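Local coordinates for intimin adherence protein (Escherichia coli O157:H7, PDB 3NCX) that probably mediates bacterial adhesion to host cells as the receptor-binding part of an outer-membrane adhesin that recognises the translocated receptor Tir, at residues 75-80 and 89-94. The protein carries 1 engineered substitution. Sequence-based numbering, arbitrary orientation.
Sequences VVIKAT and YTIKAP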
ATOM      1  N   VAL A  75       3.660 -13.299  -1.555  1.00 24.30           N
ATOM      2  CA  VAL A  75       2.531 -14.202  -1.370  1.00 24.71           C
ATOM      3  C   VAL A  75       1.869 -14.547  -2.700  1.00 28.04           C
ATOM      4  O   VAL A  75       1.936 -13.776  -3.658  1.00 20.17           O
ATOM      5  CB  VAL A  75       1.479 -13.596  -0.420  1.00 32.56           C
ATOM      6  CG1 VAL A  75       0.832 -12.376  -1.060  1.00 30.20           C
ATOM      7  CG2 VAL A  75       0.427 -14.632  -0.051  1.00 28.62           C
ATOM      8  N   VAL A  76       1.228 -15.712  -2.752  1.00 26.50           N
ATOM      9  CA  VAL A  76       0.536 -16.152  -3.956  1.00 22.75           C
ATOM     10  C   VAL A  76      -0.972 -15.960  -3.835  1.00 25.46           C
ATOM     11  O   VAL A  76      -1.574 -16.313  -2.819  1.00 28.36           O
ATOM     12  CB  VAL A  76       0.829 -17.631  -4.272  1.00 28.77           C
ATOM     13  CG1 VAL A  76      -0.155 -18.162  -5.307  1.00 23.46           C
ATOM     14  CG2 VAL A  76       2.263 -17.797  -4.749  1.00 18.74           C
ATOM     15  N   ILE A  77      -1.571 -15.395  -4.878  1.00 24.77           N
ATOM     16  CA  ILE A  77      -3.015 -15.217  -4.939  1.00 23.44           C
ATOM     17  C   ILE A  77      -3.597 -16.087  -6.045  1.00 26.61           C
ATOM     18  O   ILE A  77      -3.103 -16.084  -7.171  1.00 22.73           O
ATOM     19  CB  ILE A  77      -3.388 -13.751  -5.203  1.00 21.72           C
ATOM     20  CG1 ILE A  77      -2.815 -12.858  -4.100  1.00 23.66           C
ATOM     21  CG2 ILE A  77      -4.902 -13.593  -5.308  1.00 13.47           C
ATOM     22  CD1 ILE A  77      -3.063 -11.386  -4.317  1.00 28.57           C
ATOM     23  N   LYS A  78      -4.646 -16.835  -5.717  1.00 30.59           N
ATOM     24  CA  LYS A  78      -5.258 -17.742  -6.682  1.00 25.37           C
ATOM     25  C   LYS A  78      -6.680 -17.336  -7.054  1.00 25.44           C
ATOM     26  O   LYS A  78      -7.486 -16.982  -6.193  1.00 22.26           O
ATOM     27  CB  LYS A  78      -5.243 -19.179  -6.156  1.00 26.77           C
ATOM     28  CG  LYS A  78      -3.864 -19.820  -6.129  1.00 24.57           C
ATOM     29  CD  LYS A  78      -3.937 -21.273  -5.687  1.00 21.92           C
ATOM     30  CE  LYS A  78      -2.569 -21.930  -5.731  1.00 27.67           C
ATOM     31  NZ  LYS A  78      -2.588 -23.308  -5.172  1.00 27.45           N
ATOM     32  N   ALA A  79      -6.976 -17.390  -8.348  1.00 25.33           N
ATOM     33  CA  ALA A  79      -8.320 -17.127  -8.841  1.00 24.11           C
ATOM     34  C   ALA A  79      -8.916 -18.409  -9.413  1.00 31.48           C
ATOM     35  O   ALA A  79      -8.293 -19.079 -10.237  1.00 31.42           O
ATOM     36  CB  ALA A  79      -8.296 -16.036  -9.897  1.00 20.28           C
ATOM     37  N   THR A  80     -10.121 -18.750  -8.970  1.00 33.04           N
ATOM     38  CA  THR A  80     -10.789 -19.960  -9.430  1.00 26.78           C
ATOM     39  C   THR A  80     -12.092 -19.638 -10.149  1.00 27.80           C
ATOM     40  O   THR A  80     -13.044 -19.145  -9.544  1.00 33.65           O
ATOM     41  CB  THR A  80     -11.075 -20.930  -8.268  1.00 25.81           C
ATOM     42  OG1 THR A  80      -9.840 -21.450  -7.763  1.00 28.84           O
ATOM     43  CG2 THR A  80     -11.944 -22.084  -8.737  1.00 27.51           C
ATOM     44  N   TYR A  89      -1.310 -15.929  -9.206  1.00 21.53           N
ATOM     45  CA  TYR A  89      -0.658 -14.641  -9.418  1.00 22.63           C
ATOM     46  C   TYR A  89       0.202 -14.317  -8.200  1.00 20.00           C
ATOM     47  O   TYR A  89      -0.313 -14.186  -7.092  1.00 21.36           O
ATOM     48  CB  TYR A  89      -1.690 -13.534  -9.642  1.00 27.80           C
ATOM     49  CG  TYR A  89      -1.107 -12.139  -9.577  1.00 24.47           C
ATOM     50  CD1 TYR A  89      -1.070 -11.438  -8.379  1.00 24.24           C
ATOM     51  CD2 TYR A  89      -0.588 -11.525 -10.710  1.00 26.36           C
ATOM     52  CE1 TYR A  89      -0.534 -10.166  -8.310  1.00 28.42           C
ATOM     53  CE2 TYR A  89      -0.050 -10.251 -10.651  1.00 28.14           C
ATOM     54  CZ  TYR A  89      -0.025  -9.576  -9.448  1.00 31.73           C
ATOM     55  OH  TYR A  89       0.510  -8.309  -9.381  1.00 32.49           O
ATOM     56  N   THR A  90       1.509 -14.189  -8.403  1.00 26.28           N
ATOM     57  CA  THR A  90       2.434 -14.018  -7.286  1.00 26.33           C
ATOM     58  C   THR A  90       2.745 -12.558  -6.957  1.00 26.08           C
ATOM     59  O   THR A  90       2.946 -11.733  -7.848  1.00 20.28           O
ATOM     60  CB  THR A  90       3.755 -14.772  -7.525  1.00 19.13           C
ATOM     61  OG1 THR A  90       4.361 -14.305  -8.736  1.00 35.31           O
ATOM     62  CG2 THR A  90       3.499 -16.264  -7.639  1.00 25.63           C
ATOM     63  N   ILE A  91       2.781 -12.255  -5.663  1.00 20.67           N
ATOM     64  CA  ILE A  91       3.129 -10.924  -5.188  1.00 26.55           C
ATOM     65  C   ILE A  91       4.582 -10.895  -4.736  1.00 26.67           C
ATOM     66  O   ILE A  91       4.938 -11.514  -3.736  1.00 26.09           O
ATOM     67  CB  ILE A  91       2.252 -10.499  -3.994  1.00 29.48           C
ATOM     68  CG1 ILE A  91       0.766 -10.639  -4.328  1.00 31.57           C
ATOM     69  CG2 ILE A  91       2.569  -9.069  -3.591  1.00 26.80           C
ATOM     70  CD1 ILE A  91       0.230  -9.528  -5.198  1.00 33.84           C
ATOM     71  N   LYS A  92       5.422 -10.180  -5.476  1.00 26.32           N
ATOM     72  CA  LYS A  92       6.816 -10.015  -5.081  1.00 29.32           C
ATOM     73  C   LYS A  92       6.922  -9.054  -3.903  1.00 27.41           C
ATOM     74  O   LYS A  92       6.284  -8.000  -3.893  1.00 27.65           O
ATOM     75  CB  LYS A  92       7.657  -9.516  -6.259  1.00 29.63           C
ATOM     76  CG  LYS A  92       7.970 -10.592  -7.288  1.00 37.74           C
ATOM     77  CD  LYS A  92       8.954 -11.610  -6.727  1.00 45.45           C
ATOM     78  CE  LYS A  92       9.100 -12.810  -7.646  1.00 45.89           C
ATOM     79  NZ  LYS A  92       7.838 -13.596  -7.722  1.00 54.68           N
ATOM     80  N   ALA A  93       7.718  -9.427  -2.906  1.00 22.70           N
ATOM     81  CA  ALA A  93       7.930  -8.576  -1.741  1.00 21.08           C
ATOM     82  C   ALA A  93       8.532  -7.243  -2.168  1.00 24.96           C
ATOM     83  O   ALA A  93       9.348  -7.192  -3.088  1.00 21.84           O
ATOM     84  CB  ALA A  93       8.827  -9.266  -0.732  1.00 23.96           C
ATOM     85  N   PRO A  94       8.128  -6.157  -1.498  1.00 19.07           N
ATOM     86  CA  PRO A  94       8.579  -4.808  -1.847  1.00 23.18           C
ATOM     87  C   PRO A  94       9.996  -4.528  -1.364  1.00 21.98           C
ATOM     88  O   PRO A  94      10.493  -5.222  -0.478  1.00 18.82           O
ATOM     89  CB  PRO A  94       7.595  -3.918  -1.088  1.00 19.75           C
ATOM     90  CG  PRO A  94       7.248  -4.715   0.114  1.00 23.14           C
ATOM     91  CD  PRO A  94       7.202  -6.148  -0.353  1.00 24.67           C
TER
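The phenol ring of Tyr89, the one aromatic group here, has Ile91 CD1 beside its CD1-CE1 edge and close to the ring plane, 3.3 Å from Tyr89 CE1. CG anti to the backbone N (chi1 168°) sets the ring's direction; across the strands Tyr89 offers CB instead, 3.8 Å from Ile77 O. Val75 and Ile77 pair with Ile91 and Tyr89 through four backbone hydrogen bonds. Ile91 N gives a short one to Val75 O (2.7 Å), nearly along the C=O axis, whereas Val75 N reaches a lone pair of Ile91 O at 3.1 Å by a more bent bond. Tyr89 N meets Ile77 O equally head-on (2.7 Å), but Ile77 N approaches Tyr89 O from above the carbonyl plane. The hairpin of strands 75-81 and 86-91 in the Ig-like domain thus illustrates how hydrogen-bonded and non-hydrogen-bonded positions alternate in antiparallel pairing: here the former face the sandwich interior, where Ile77 and Tyr89 rest on Leu40 and Ile91 on Phe38 of strand 37-43. Val75 and Ile91 run side by side, CG1 to CG1 at 3.7 Å, with Val75 CG1 wedged between its own backbone N and C. Extended Ile77 (chi2 177°) crosses folded Ile91 (chi2 -77°) obliquely, their CD1 atoms 3.9 Å apart. On the opposite, more open face, the non-hydrogen-bonded pair Val76 and Thr90 touch methyl to methyl, CG2 to CG2 at 3.5 Å.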